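Local structure of probable GTP-binding protein EngB (Pyrococcus horikoshii, 2CXX) at residues 37-42 with 48-53. The protein binds GDP in a P-loop GTPase domain of the EngB family and is probably a GTPase needed for normal cell division and septation. Residues are numbered along the deposited sequence; the frame is centred on the assembly and turned at random.
Sequences KIIEIE and IIDMPG
Ile41 and Ile48 grip each other through both backbone groups: Ile41 N reaches Ile48 O at 2.8 Å, and Ile48 N returns a bond of the same length to Ile41 O. The second hydrogen-bonded pair, Ile39 with Asp50, is less even. Asp50 N sits 2.8 Å from Ile39 O, whereas Ile39 N meets Asp50 O at 3.2 Å and from 20° off the carbonyl plane. Between these pairs Glu40 and Ile49 face each other without hydrogen bonds, the usual antiparallel rhythm. This is the beta hairpin of the G domain, its strand 39-43 lying at the edge of the sheet and 46-50 next to the P-loop strand 3-8. Asp50-Met51-Pro52-Gly53 corresponds to the DxxG motif (G3), predicted to bind GTP. With CG anti to the backbone nitrogen (chi1 -178°), Asp50 directs its carboxylate to the P-loop Lys14 and to Arg27, each taking one oxygen in a salt bridge. Beside it the Ile39 side chain runs in the same direction, CG1 lying 3.7 Å from Asp50 CB. On that face Ile41 CD1 fills the angle between Ile48 CG2 and Asp50 CB, with helix 14-22 beyond. On the opposite face the Glu40 chain lies alongside Ile49, CG to CG1 3.9 Å, while its carboxylate forms a salt bridge with Lys47. Ile38 closes the far end: its CG2 presses on Ile49 CG2 at 3.4 Å, a tight methyl contact, and its CG1 branch, anti to the carbonyl carbon, crosses Pro52 at CD and runs alongside the Met51 side chain, Ile38 CD1 4.0 Å from the selenium. With an alanine here the methyl on Ile49 and the whole CG1 branch are gone, which is likely to open a gap beside the proline ring and strip one side of the selenomethionine. Lys37 O completes the Pro52 contact, 3.6 Å from CD.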
ATOM      1  N   LYS A  37      -2.299 -14.700   5.171  1.00 17.58           N
ATOM      2  CA  LYS A  37      -3.712 -14.565   4.841  1.00 17.65           C
ATOM      3  C   LYS A  37      -4.268 -13.128   4.825  1.00 15.02           C
ATOM      4  O   LYS A  37      -3.770 -12.207   5.476  1.00 15.52           O
ATOM      5  CB  LYS A  37      -4.584 -15.383   5.821  1.00 20.52           C
ATOM      6  CG  LYS A  37      -4.255 -16.867   5.989  1.00 24.66           C
ATOM      7  CD  LYS A  37      -4.717 -17.697   4.780  1.00 26.78           C
ATOM      8  CE  LYS A  37      -4.177 -19.107   4.884  1.00 28.82           C
ATOM      9  NZ  LYS A  37      -4.265 -19.822   3.557  1.00 29.03           N
ATOM     10  N   ILE A  38      -5.344 -12.986   4.078  1.00 13.39           N
ATOM     11  CA  ILE A  38      -6.060 -11.714   3.939  1.00 13.23           C
ATOM     12  C   ILE A  38      -6.967 -11.580   5.130  1.00 13.74           C
ATOM     13  O   ILE A  38      -7.639 -12.542   5.522  1.00 16.09           O
ATOM     14  CB  ILE A  38      -6.887 -11.736   2.631  1.00 12.17           C
ATOM     15  CG1 ILE A  38      -5.929 -11.932   1.465  1.00 10.67           C
ATOM     16  CG2 ILE A  38      -7.732 -10.500   2.484  1.00 12.98           C
ATOM     17  CD1 ILE A  38      -6.654 -12.165   0.110  1.00 13.67           C
ATOM     18  N   ILE A  39      -6.998 -10.395   5.732  1.00 12.32           N
ATOM     19  CA  ILE A  39      -7.833 -10.196   6.908  1.00 12.86           C
ATOM     20  C   ILE A  39      -8.779  -9.026   6.678  1.00 12.18           C
ATOM     21  O   ILE A  39      -8.474  -8.140   5.868  1.00 14.66           O
ATOM     22  CB  ILE A  39      -6.983  -9.929   8.184  1.00 13.67           C
ATOM     23  CG1 ILE A  39      -6.138  -8.701   8.009  1.00 14.81           C
ATOM     24  CG2 ILE A  39      -6.187 -11.211   8.588  1.00 17.72           C
ATOM     25  CD1 ILE A  39      -5.534  -8.282   9.345  1.00 17.31           C
ATOM     26  N   GLU A  40      -9.929  -9.041   7.348  1.00 12.55           N
ATOM     27  CA  GLU A  40     -10.916  -7.949   7.263  1.00 10.70           C
ATOM     28  C   GLU A  40     -11.015  -7.231   8.594  1.00 11.33           C
ATOM     29  O   GLU A  40     -11.056  -7.840   9.688  1.00 12.06           O
ATOM     30  CB  GLU A  40     -12.313  -8.481   6.858  1.00 13.46           C
ATOM     31  CG  GLU A  40     -12.357  -8.820   5.404  1.00 18.07           C
ATOM     32  CD  GLU A  40     -13.737  -9.140   4.843  1.00 16.73           C
ATOM     33  OE1 GLU A  40     -14.787  -8.834   5.491  1.00 19.49           O
ATOM     34  OE2 GLU A  40     -13.685  -9.726   3.762  1.00 20.78           O
ATOM     35  N   ILE A  41     -11.029  -5.924   8.496  1.00 10.38           N
ATOM     36  CA  ILE A  41     -11.106  -5.048   9.680  1.00 11.02           C
ATOM     37  C   ILE A  41     -12.324  -4.105   9.606  1.00 11.30           C
ATOM     38  O   ILE A  41     -12.537  -3.406   8.596  1.00 11.97           O
ATOM     39  CB  ILE A  41      -9.775  -4.220   9.782  1.00 10.90           C
ATOM     40  CG1 ILE A  41      -8.580  -5.173   9.910  1.00 13.24           C
ATOM     41  CG2 ILE A  41      -9.788  -3.242  11.005  1.00 14.79           C
ATOM     42  CD1 ILE A  41      -7.342  -4.600   9.151  1.00 16.68           C
ATOM     43  N   GLU A  42     -13.125  -4.080  10.667  1.00 11.15           N
ATOM     44  CA  GLU A  42     -14.223  -3.135  10.712  1.00 12.81           C
ATOM     45  C   GLU A  42     -13.694  -1.759  11.115  1.00 12.68           C
ATOM     46  O   GLU A  42     -13.052  -1.609  12.149  1.00 14.19           O
ATOM     47  CB  GLU A  42     -15.293  -3.618  11.674  1.00 12.83           C
ATOM     48  CG  GLU A  42     -15.972  -4.851  11.134  1.00 15.92           C
ATOM     49  CD  GLU A  42     -16.773  -5.635  12.151  1.00 18.33           C
ATOM     50  OE1 GLU A  42     -17.504  -6.541  11.684  1.00 21.42           O
ATOM     51  OE2 GLU A  42     -16.679  -5.382  13.369  1.00 17.98           O
ATOM     52  N   ILE A  48     -11.998  -2.500   6.007  1.00 10.45           N
ATOM     53  CA  ILE A  48     -10.660  -2.570   5.412  1.00  9.53           C
ATOM     54  C   ILE A  48     -10.363  -4.058   5.128  1.00  9.68           C
ATOM     55  O   ILE A  48     -10.616  -4.912   5.961  1.00 10.04           O
ATOM     56  CB  ILE A  48      -9.587  -2.018   6.383  1.00 10.84           C
ATOM     57  CG1 ILE A  48      -9.798  -0.502   6.479  1.00 11.42           C
ATOM     58  CG2 ILE A  48      -8.175  -2.462   5.915  1.00  9.76           C
ATOM     59  CD1 ILE A  48      -8.908   0.304   7.507  1.00 13.11           C
ATOM     60  N   ILE A  49      -9.889  -4.356   3.911  1.00  9.07           N
ATOM     61  CA  ILE A  49      -9.466  -5.723   3.598  1.00  6.93           C
ATOM     62  C   ILE A  49      -7.951  -5.542   3.423  1.00  7.96           C
ATOM     63  O   ILE A  49      -7.474  -4.825   2.557  1.00  8.98           O
ATOM     64  CB  ILE A  49     -10.185  -6.301   2.373  1.00  9.01           C
ATOM     65  CG1 ILE A  49     -11.701  -6.242   2.603  1.00  9.60           C
ATOM     66  CG2 ILE A  49      -9.738  -7.756   2.187  1.00  7.82           C
ATOM     67  CD1 ILE A  49     -12.524  -6.729   1.456  1.00 11.08           C
ATOM     68  N   ASP A  50      -7.206  -6.171   4.308  1.00  8.08           N
ATOM     69  CA  ASP A  50      -5.764  -6.014   4.373  1.00  7.94           C
ATOM     70  C   ASP A  50      -5.012  -7.191   3.796  1.00  8.58           C
ATOM     71  O   ASP A  50      -5.102  -8.298   4.317  1.00  8.35           O
ATOM     72  CB  ASP A  50      -5.378  -5.826   5.847  1.00 11.07           C
ATOM     73  CG  ASP A  50      -3.909  -5.607   6.016  1.00 15.39           C
ATOM     74  OD1 ASP A  50      -3.340  -4.811   5.235  1.00 13.16           O
ATOM     75  OD2 ASP A  50      -3.329  -6.219   6.929  1.00 18.19           O
HETATM   76  N   MSE A  51      -4.247  -6.949   2.739  1.00  7.98           N
HETATM   77  CA  MSE A  51      -3.487  -7.970   2.077  1.00 10.99           C
HETATM   78  C   MSE A  51      -2.200  -8.252   2.821  1.00 11.44           C
HETATM   79  O   MSE A  51      -1.645  -7.366   3.443  1.00 10.80           O
HETATM   80  CB  MSE A  51      -3.113  -7.512   0.670  1.00 11.59           C
HETATM   81  CG  MSE A  51      -4.209  -6.939  -0.202  1.00 10.91           C
HETATM   82 SE   MSE A  51      -5.635  -8.338  -0.503  1.00 20.90          SE
HETATM   83  CE  MSE A  51      -7.226  -7.148  -0.487  1.00 18.25           C
ATOM     84  N   PRO A  52      -1.779  -9.516   2.860  1.00 11.42           N
ATOM     85  CA  PRO A  52      -0.508  -9.798   3.535  1.00 11.42           C
ATOM     86  C   PRO A  52       0.604  -9.029   2.779  1.00 11.35           C
ATOM     87  O   PRO A  52       0.527  -8.808   1.581  1.00 10.63           O
ATOM     88  CB  PRO A  52      -0.352 -11.328   3.397  1.00 11.40           C
ATOM     89  CG  PRO A  52      -1.403 -11.759   2.467  1.00 11.89           C
ATOM     90  CD  PRO A  52      -2.489 -10.740   2.430  1.00 12.36           C
ATOM     91  N   GLY A  53       1.646  -8.617   3.485  1.00 11.47           N
ATOM     92  CA  GLY A  53       2.726  -7.872   2.828  1.00 11.27           C
ATOM     93  C   GLY A  53       3.357  -8.626   1.655  1.00 11.12           C
ATOM     94  O   GLY A  53       3.569  -9.867   1.728  1.00 12.22           O
TER